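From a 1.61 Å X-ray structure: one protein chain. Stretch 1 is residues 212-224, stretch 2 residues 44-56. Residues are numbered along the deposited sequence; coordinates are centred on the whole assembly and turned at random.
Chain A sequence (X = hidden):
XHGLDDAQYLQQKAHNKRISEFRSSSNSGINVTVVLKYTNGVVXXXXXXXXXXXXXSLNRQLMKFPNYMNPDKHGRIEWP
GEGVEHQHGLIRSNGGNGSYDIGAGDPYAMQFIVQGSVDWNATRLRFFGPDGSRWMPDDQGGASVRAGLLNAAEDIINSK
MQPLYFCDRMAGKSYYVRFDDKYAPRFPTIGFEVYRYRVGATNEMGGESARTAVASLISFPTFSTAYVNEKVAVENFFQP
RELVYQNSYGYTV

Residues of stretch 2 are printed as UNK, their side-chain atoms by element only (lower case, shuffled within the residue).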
ATOM      1  N   THR A 212      -3.704  13.591  11.371  1.00  6.14           N
ATOM      2  CA  THR A 212      -2.295  13.444  10.971  1.00  6.28           C
ATOM      3  C   THR A 212      -1.774  12.070  11.331  1.00  6.66           C
ATOM      4  O   THR A 212      -0.876  11.539  10.673  1.00  6.74           O
ATOM      5  CB  THR A 212      -1.395  14.504  11.605  1.00  5.98           C
ATOM      6  OG1 THR A 212      -1.566  14.454  13.023  1.00  8.30           O
ATOM      7  CG2 THR A 212      -1.766  15.893  11.053  1.00  7.62           C
ATOM      8  N   ALA A 213      -2.336  11.481  12.379  1.00  6.36           N
ATOM      9  CA  ALA A 213      -1.934  10.134  12.752  1.00  6.15           C
ATOM     10  C   ALA A 213      -2.257   9.145  11.641  1.00  6.66           C
ATOM     11  O   ALA A 213      -1.415   8.327  11.248  1.00  6.70           O
ATOM     12  CB  ALA A 213      -2.609   9.717  14.058  1.00  9.07           C
ATOM     13  N   VAL A 214      -3.490   9.221  11.137  1.00  4.84           N
ATOM     14  CA  VAL A 214      -3.917   8.316  10.098  1.00  5.29           C
ATOM     15  C   VAL A 214      -3.101   8.584   8.832  1.00  6.94           C
ATOM     16  O   VAL A 214      -2.567   7.658   8.237  1.00  5.73           O
ATOM     17  CB  VAL A 214      -5.447   8.407   9.842  1.00  6.26           C
ATOM     18  CG1 VAL A 214      -5.845   7.593   8.628  1.00  7.58           C
ATOM     19  CG2 VAL A 214      -6.221   7.925  11.092  1.00  7.40           C
ATOM     20  N   ALA A 215      -2.980   9.851   8.438  1.00  7.55           N
ATOM     21  CA  ALA A 215      -2.212  10.185   7.230  1.00  5.36           C
ATOM     22  C   ALA A 215      -0.768   9.678   7.284  1.00  5.81           C
ATOM     23  O   ALA A 215      -0.218   9.222   6.278  1.00  7.01           O
ATOM     24  CB  ALA A 215      -2.226  11.692   6.989  1.00  6.75           C
ATOM     25  N   SER A 216      -0.161   9.744   8.463  1.00  6.23           N
ATOM     26  CA  SER A 216       1.259   9.413   8.606  1.00  6.85           C
ATOM     27  C   SER A 216       1.553   7.937   8.316  1.00  5.48           C
ATOM     28  O   SER A 216       2.694   7.559   8.078  1.00  6.95           O
ATOM     29  CB  SER A 216       1.733   9.759  10.018  1.00  7.13           C
ATOM     30  OG  SER A 216       1.266   8.793  10.947  1.00  7.12           O
ATOM     31  N   LEU A 217       0.524   7.100   8.366  1.00  6.06           N
ATOM     32  CA  LEU A 217       0.701   5.655   8.161  1.00  6.81           C
ATOM     33  C   LEU A 217       1.291   5.335   6.777  1.00  8.65           C
ATOM     34  O   LEU A 217       2.034   4.362   6.629  1.00  7.25           O
ATOM     35  CB  LEU A 217      -0.642   4.919   8.345  1.00  7.42           C
ATOM     36  CG  LEU A 217      -0.603   3.391   8.344  1.00  8.62           C
ATOM     37  CD1 LEU A 217       0.112   2.882   9.599  1.00  6.00           C
ATOM     38  CD2 LEU A 217      -2.004   2.792   8.269  1.00  8.57           C
ATOM     39  N   ILE A 218       0.976   6.164   5.777  1.00  5.67           N
ATOM     40  CA  ILE A 218       1.384   5.877   4.409  1.00  7.70           C
ATOM     41  C   ILE A 218       1.972   7.058   3.648  1.00  8.88           C
ATOM     42  O   ILE A 218       2.106   6.984   2.437  1.00  6.68           O
ATOM     43  CB  ILE A 218       0.208   5.260   3.568  1.00  7.29           C
ATOM     44  CG1 ILE A 218      -0.938   6.257   3.370  1.00  8.95           C
ATOM     45  CG2 ILE A 218      -0.313   3.991   4.229  1.00  7.94           C
ATOM     46  CD1 ILE A 218      -2.056   5.689   2.508  1.00 11.17           C
ATOM     47  N   SER A 219       2.314   8.143   4.343  1.00  6.17           N
ATOM     48  CA  SER A 219       2.792   9.346   3.654  1.00  5.67           C
ATOM     49  C   SER A 219       4.322   9.487   3.641  1.00  5.05           C
ATOM     50  O   SER A 219       4.856  10.586   3.405  1.00  7.78           O
ATOM     51  CB  SER A 219       2.154  10.603   4.251  1.00  5.60           C
ATOM     52  OG  SER A 219       2.536  10.747   5.613  1.00  5.53           O
ATOM     53  N   PHE A 220       5.023   8.385   3.889  1.00  4.53           N
ATOM     54  CA  PHE A 220       6.482   8.382   3.782  1.00  6.41           C
ATOM     55  C   PHE A 220       6.883   7.268   2.859  1.00  6.53           C
ATOM     56  O   PHE A 220       6.440   6.132   3.040  1.00  9.49           O
ATOM     57  CB  PHE A 220       7.129   8.196   5.160  1.00  8.84           C
ATOM     58  CG  PHE A 220       6.796   9.295   6.124  1.00  6.89           C
ATOM     59  CD1 PHE A 220       7.527  10.470   6.125  1.00  9.00           C
ATOM     60  CD2 PHE A 220       5.717   9.177   7.005  1.00  8.03           C
ATOM     61  CE1 PHE A 220       7.204  11.514   7.016  1.00 10.37           C
ATOM     62  CE2 PHE A 220       5.404  10.201   7.896  1.00  9.91           C
ATOM     63  CZ  PHE A 220       6.143  11.366   7.895  1.00  9.22           C
ATOM     64  N   PRO A 221       7.721   7.571   1.860  1.00  7.10           N
ATOM     65  CA  PRO A 221       8.078   6.533   0.882  1.00  6.97           C
ATOM     66  C   PRO A 221       8.841   5.402   1.553  1.00  7.41           C
ATOM     67  O   PRO A 221       9.590   5.642   2.501  1.00  9.16           O
ATOM     68  CB  PRO A 221       8.989   7.282  -0.107  1.00  9.22           C
ATOM     69  CG  PRO A 221       9.560   8.421   0.689  1.00  9.78           C
ATOM     70  CD  PRO A 221       8.441   8.838   1.613  1.00  9.91           C
ATOM     71  N   THR A 222       8.628   4.179   1.072  1.00  7.14           N
ATOM     72  CA  THR A 222       9.400   3.021   1.524  1.00  8.37           C
ATOM     73  C   THR A 222      10.584   2.799   0.591  1.00  8.03           C
ATOM     74  O   THR A 222      10.408   2.596  -0.609  1.00 14.10           O
ATOM     75  CB  THR A 222       8.528   1.749   1.543  1.00 11.86           C
ATOM     76  OG1 THR A 222       7.356   1.995   2.328  1.00 12.70           O
ATOM     77  CG2 THR A 222       9.305   0.551   2.131  1.00 13.99           C
ATOM     78  N   PHE A 223      11.787   2.846   1.142  1.00  5.86           N
ATOM     79  CA  PHE A 223      12.987   2.620   0.357  1.00  6.97           C
ATOM     80  C   PHE A 223      13.212   1.123   0.180  1.00  7.37           C
ATOM     81  O   PHE A 223      13.045   0.337   1.117  1.00  7.21           O
ATOM     82  CB  PHE A 223      14.207   3.224   1.045  1.00  6.53           C
ATOM     83  CG  PHE A 223      15.507   2.783   0.438  1.00  7.81           C
ATOM     84  CD1 PHE A 223      16.029   3.444  -0.665  1.00 10.18           C
ATOM     85  CD2 PHE A 223      16.177   1.667   0.929  1.00  8.45           C
ATOM     86  CE1 PHE A 223      17.221   3.011  -1.250  1.00 10.65           C
ATOM     87  CE2 PHE A 223      17.366   1.240   0.353  1.00  7.67           C
ATOM     88  CZ  PHE A 223      17.888   1.914  -0.730  1.00  7.03           C
ATOM     89  N   SER A 224      13.607   0.724  -1.023  1.00  4.67           N
ATOM     90  CA  SER A 224      13.990  -0.657  -1.198  1.00  6.41           C
ATOM     91  C   SER A 224      15.035  -0.812  -2.286  1.00  5.33           C
ATOM     92  O   SER A 224      14.965  -0.161  -3.331  1.00  4.61           O
ATOM     93  CB  SER A 224      12.765  -1.504  -1.551  1.00  6.39           C
ATOM     94  OG  SER A 224      13.143  -2.867  -1.655  1.00  5.91           O
ATOM     95  N   UNK A  44      18.483  -8.023   0.500  1.00  4.51           N
ATOM     96  CA  UNK A  44      17.414  -7.166   0.009  1.00  4.78           C
ATOM     97  C   UNK A  44      16.890  -6.349   1.168  1.00  5.67           C
ATOM     98  O   UNK A  44      16.535  -6.901   2.212  1.00  6.43           O
ATOM     99  c   UNK A  44      15.225  -7.076  -1.295  1.00  5.67           C
ATOM    100  c   UNK A  44      14.246  -7.847  -2.171  1.00  7.91           C
ATOM    101  n   UNK A  44      14.035  -9.138  -1.875  1.00  8.80           N
ATOM    102  c   UNK A  44      16.277  -7.977  -0.629  1.00  4.43           C
ATOM    103  o   UNK A  44      13.680  -7.275  -3.109  1.00 10.95           O
ATOM    104  N   UNK A  45      16.823  -5.038   0.959  1.00  3.04           N
ATOM    105  CA  UNK A  45      16.494  -4.078   2.004  1.00  4.36           C
ATOM    106  C   UNK A  45      15.139  -3.439   1.743  1.00  5.75           C
ATOM    107  O   UNK A  45      14.845  -3.012   0.626  1.00  5.39           O
ATOM    108  c   UNK A  45      18.951  -3.545   2.256  1.00  7.04           C
ATOM    109  c   UNK A  45      17.539  -2.949   2.024  1.00  4.98           C
ATOM    110  c   UNK A  45      17.182  -1.859   3.075  1.00  7.01           C
ATOM    111  N   UNK A  46      14.324  -3.376   2.786  1.00  4.79           N
ATOM    112  CA  UNK A  46      13.122  -2.557   2.792  1.00  6.01           C
ATOM    113  C   UNK A  46      13.186  -1.684   4.027  1.00  6.80           C
ATOM    114  O   UNK A  46      13.359  -2.193   5.132  1.00  5.71           O
ATOM    115  c   UNK A  46      12.093  -5.604   1.608  1.00  5.64           C
ATOM    116  c   UNK A  46      11.620  -4.298   1.669  1.00  5.01           C
ATOM    117  c   UNK A  46      11.872  -3.439   2.890  1.00  5.13           C
ATOM    118  c   UNK A  46      10.688  -4.585  -0.550  1.00  7.24           C
ATOM    119  c   UNK A  46      11.184  -5.873  -0.576  1.00  7.09           C
ATOM    120  o   UNK A  46      10.947  -6.660  -1.683  1.00  8.94           O
ATOM    121  c   UNK A  46      11.871  -6.392   0.503  1.00  5.33           C
ATOM    122  c   UNK A  46      10.917  -3.791   0.577  1.00  7.59           C
ATOM    123  N   UNK A  47      13.057  -0.373   3.834  1.00  5.27           N
ATOM    124  CA  UNK A  47      13.132   0.611   4.909  1.00  5.97           C
ATOM    125  C   UNK A  47      11.884   1.501   4.939  1.00  8.04           C
ATOM    126  O   UNK A  47      11.604   2.224   3.989  1.00  8.16           O
ATOM    127  n   UNK A  47      14.445   2.460   6.999  1.00  7.78           N
ATOM    128  o   UNK A  47      14.416   3.798   5.196  1.00 12.41           O
ATOM    129  c   UNK A  47      14.427   1.438   4.784  1.00  5.63           C
ATOM    130  c   UNK A  47      14.437   2.672   5.683  1.00  9.21           C
ATOM    131  N   UNK A  48      11.120   1.391   6.022  1.00  7.47           N
ATOM    132  CA  UNK A  48       9.944   2.238   6.269  1.00  8.09           C
ATOM    133  C   UNK A  48      10.273   3.344   7.284  1.00  7.53           C
ATOM    134  O   UNK A  48      11.050   3.129   8.210  1.00  9.31           O
ATOM    135  c   UNK A  48       9.819  -1.687   6.226  1.00  8.39           C
ATOM    136  c   UNK A  48       7.974  -2.979   4.516  1.00  9.34           C
ATOM    137  c   UNK A  48       8.805   1.402   6.845  1.00  5.79           C
ATOM    138  c   UNK A  48       8.203   0.341   5.967  1.00  9.84           C
ATOM    139  c   UNK A  48       9.083  -3.634   4.982  1.00  7.85           C
ATOM    140  n   UNK A  48       6.774  -0.776   4.630  1.00 11.58           N
ATOM    141  c   UNK A  48       7.786  -1.655   4.922  1.00 11.33           C
ATOM    142  c   UNK A  48      10.000  -3.004   5.826  1.00  9.10           C
ATOM    143  c   UNK A  48       8.691  -0.996   5.777  1.00  7.94           C
ATOM    144  c   UNK A  48       7.030   0.421   5.266  1.00 15.52           C
ATOM    145  N   UNK A  49       9.664   4.521   7.123  1.00  8.38           N
ATOM    146  CA  UNK A  49       9.839   5.604   8.081  1.00  9.13           C
ATOM    147  C   UNK A  49       8.465   6.100   8.503  1.00  8.73           C
ATOM    148  O   UNK A  49       7.486   5.922   7.779  1.00  7.81           O
ATOM    149  o   UNK A  49      12.784   8.696   6.856  1.00 16.56           O
ATOM    150  c   UNK A  49      10.588   6.779   7.446  1.00  9.78           C
ATOM    151  c   UNK A  49      11.932   6.453   6.856  1.00 21.19           C
ATOM    152  n   UNK A  49      12.862   7.552   4.902  1.00 16.02           N
ATOM    153  c   UNK A  49      12.569   7.663   6.203  1.00 23.35           C
ATOM    154  N   UNK A  50       8.385   6.727   9.670  1.00  8.10           N
ATOM    155  CA  UNK A  50       7.128   7.302  10.124  1.00  6.27           C
ATOM    156  C   UNK A  50       7.381   8.150  11.357  1.00  7.56           C
ATOM    157  O   UNK A  50       8.502   8.231  11.827  1.00  7.75           O
ATOM    158  N   UNK A  51       6.340   8.788  11.873  1.00  4.23           N
ATOM    159  CA  UNK A  51       6.494   9.661  13.022  1.00  6.87           C
ATOM    160  C   UNK A  51       5.906   9.028  14.282  1.00 10.72           C
ATOM    161  O   UNK A  51       6.571   8.976  15.302  1.00  8.99           O
ATOM    162  o   UNK A  51       4.531  10.766  12.167  1.00  7.47           O
ATOM    163  c   UNK A  51       5.821  11.001  12.759  1.00  8.75           C
ATOM    164  c   UNK A  51       6.675  11.827  11.813  1.00  8.95           C
ATOM    165  N   UNK A  52       4.674   8.528  14.201  1.00  6.75           N
ATOM    166  CA  UNK A  52       3.968   8.019  15.380  1.00  3.68           C
ATOM    167  C   UNK A  52       3.804   6.513  15.326  1.00  6.52           C
ATOM    168  O   UNK A  52       3.774   5.829  16.351  1.00  5.10           O
ATOM    169  c   UNK A  52       2.524  10.137  15.700  1.00  7.38           C
ATOM    170  c   UNK A  52       2.558   8.635  15.442  1.00  4.29           C
ATOM    171  o   UNK A  52       2.820  11.755  17.386  1.00  7.59           O
ATOM    172  o   UNK A  52       2.813   9.662  18.052  1.00  8.50           O
ATOM    173  c   UNK A  52       2.741  10.532  17.148  1.00 11.24           C
ATOM    174  N   UNK A  53       3.643   6.003  14.114  1.00  7.84           N
ATOM    175  CA  UNK A  53       3.387   4.594  13.930  1.00  8.76           C
ATOM    176  C   UNK A  53       4.038   4.161  12.628  1.00 10.88           C
ATOM    177  O   UNK A  53       4.070   4.895  11.629  1.00 11.32           O
ATOM    178  c   UNK A  53       1.237   5.010  12.715  1.00  7.57           C
ATOM    179  c   UNK A  53       1.600   2.817  13.864  1.00 11.00           C
ATOM    180  c   UNK A  53       1.881   4.317  13.901  1.00  7.24           C
ATOM    181  N   UNK A  54       4.608   2.976  12.654  1.00  6.12           N
ATOM    182  CA  UNK A  54       5.152   2.422  11.439  1.00  5.49           C
ATOM    183  C   UNK A  54       4.679   0.977  11.345  1.00  7.26           C
ATOM    184  O   UNK A  54       4.918   0.178  12.241  1.00  9.62           O
ATOM    185  c   UNK A  54       6.670   2.567  11.439  1.00  9.94           C
ATOM    186  c   UNK A  54       7.277   1.709  12.483  1.00 18.31           C
ATOM    187  c   UNK A  54       8.685   2.647   9.971  1.00 23.53           C
ATOM    188  c   UNK A  54       7.248   2.210  10.081  1.00 13.43           C
ATOM    189  N   UNK A  55       3.989   0.666  10.252  1.00  6.56           N
ATOM    190  CA  UNK A  55       3.309  -0.606  10.095  1.00  5.72           C
ATOM    191  C   UNK A  55       3.498  -1.025   8.652  1.00  6.78           C
ATOM    192  O   UNK A  55       3.603  -0.182   7.763  1.00  8.10           O
ATOM    193  c   UNK A  55       1.822  -0.448  10.397  1.00  7.38           C
ATOM    194  N   UNK A  56       3.514  -2.326   8.405  1.00  5.33           N
ATOM    195  CA  UNK A  56       3.738  -2.771   7.048  1.00  5.93           C
ATOM    196  C   UNK A  56       3.769  -4.282   6.997  1.00  5.55           C
ATOM    197  O   UNK A  56       3.544  -4.952   8.012  1.00  6.12           O
TER
HETATM  198  O   HOH W   1      12.373   5.235   3.574  1.00 18.45           O
HETATM  199  O   HOH W   2       7.810   4.126   4.710  1.00 10.58           O
HETATM  200  O   HOH W   3       4.724   5.685   7.719  1.00 21.96           O
HETATM  201  O   HOH W   4       3.672   7.524  11.542  1.00  8.21           O
HETATM  202  O   HOH W   5       3.753   2.809   8.057  1.00 13.42           O

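Position 44 carries three carbons, the third bearing one oxygen and one nitrogen, and makes no contact with stretch 1: Gln 44. Position 45 has three carbons, one carrying the other two, a fork at the edge of the Phe 223 ring: Val 45. Its CG1 lies 4.1 Å from Phe 223 CE2, while its backbone O accepts a hydrogen bond from Ser 224 OG at 2.8 Å.

At position 46 one carbon leads to a six-carbon ring bearing an oxygen, with Ser 224 OG over one face: Tyr 46. That OG is 3.2 Å from Tyr 46 CE1. Position 47 shows two carbons, the second with one oxygen and one nitrogen, the first at the edge of the Phe 223 ring: Asn 47. Its N donates to Phe 223 O at 2.8 Å and its O accepts from Phe 223 N at 2.9 Å, the paired bonds of an antiparallel bridge. Position 48 holds one carbon and fused five- and six-membered rings of eight carbons and a nitrogen, with the Thr 222 methyl over one face: Trp 48. Thr 222 CG2 stands almost on the normal of the five-membered ring, 3.7 Å from its centroid, a CH-pi contact.

Position 49 again has three carbons ending in oxygen and nitrogen, beside Phe 220: Gln 49. Its backbone O is 3.5 Å from Phe 220 CB. Position 50 has no side-chain atoms and lies by the Phe 220 ring: Gly 50. A CB here would clash with the backbone O of position 53 at 2.7 Å; Phe 220 CD2 lies 3.9 Å from Gly 50 CA. Position 51, one carbon carrying an oxygen and a carbon, touches Phe 220 and Ser 216: Thr 51. Its CG2 meets Phe 220 CZ at 4.0 Å and its OG1 meets Ser 216 CB at 3.7 Å.

Position 52, three carbons, the last with two oxygens leading away, is Glu 52. Position 53, a three-carbon fork against Leu 217, is Val 53; its CG1 packs 3.9 Å from Leu 217 CD1. Position 54, four carbons forked at the first, points away: Ile 54. Position 55 has a single carbon against Leu 217: Ala 55, CB 3.8 Å from Leu 217 CD1. Position 56 has none: Gly 56, where a CB would clash with Trp 48 NE1 at 2.9 Å.

The contact has two modes. Phe 223 and Ser 224 pair with Asn 47 and Tyr 46; the backbone bonds belong to Phe 223, and Ser 224 adds its side-chain bond. From Phe 220 back toward Ala 213 the stretches lie farther apart, and waters bridge them: one accepts from Gln 49 N and donates to Phe 220 O; another accepts from Thr 51 N and Val 53 N and donates to Ser 216 OG.

Stretch 2 44-56: QVYNWQGTEVIAG
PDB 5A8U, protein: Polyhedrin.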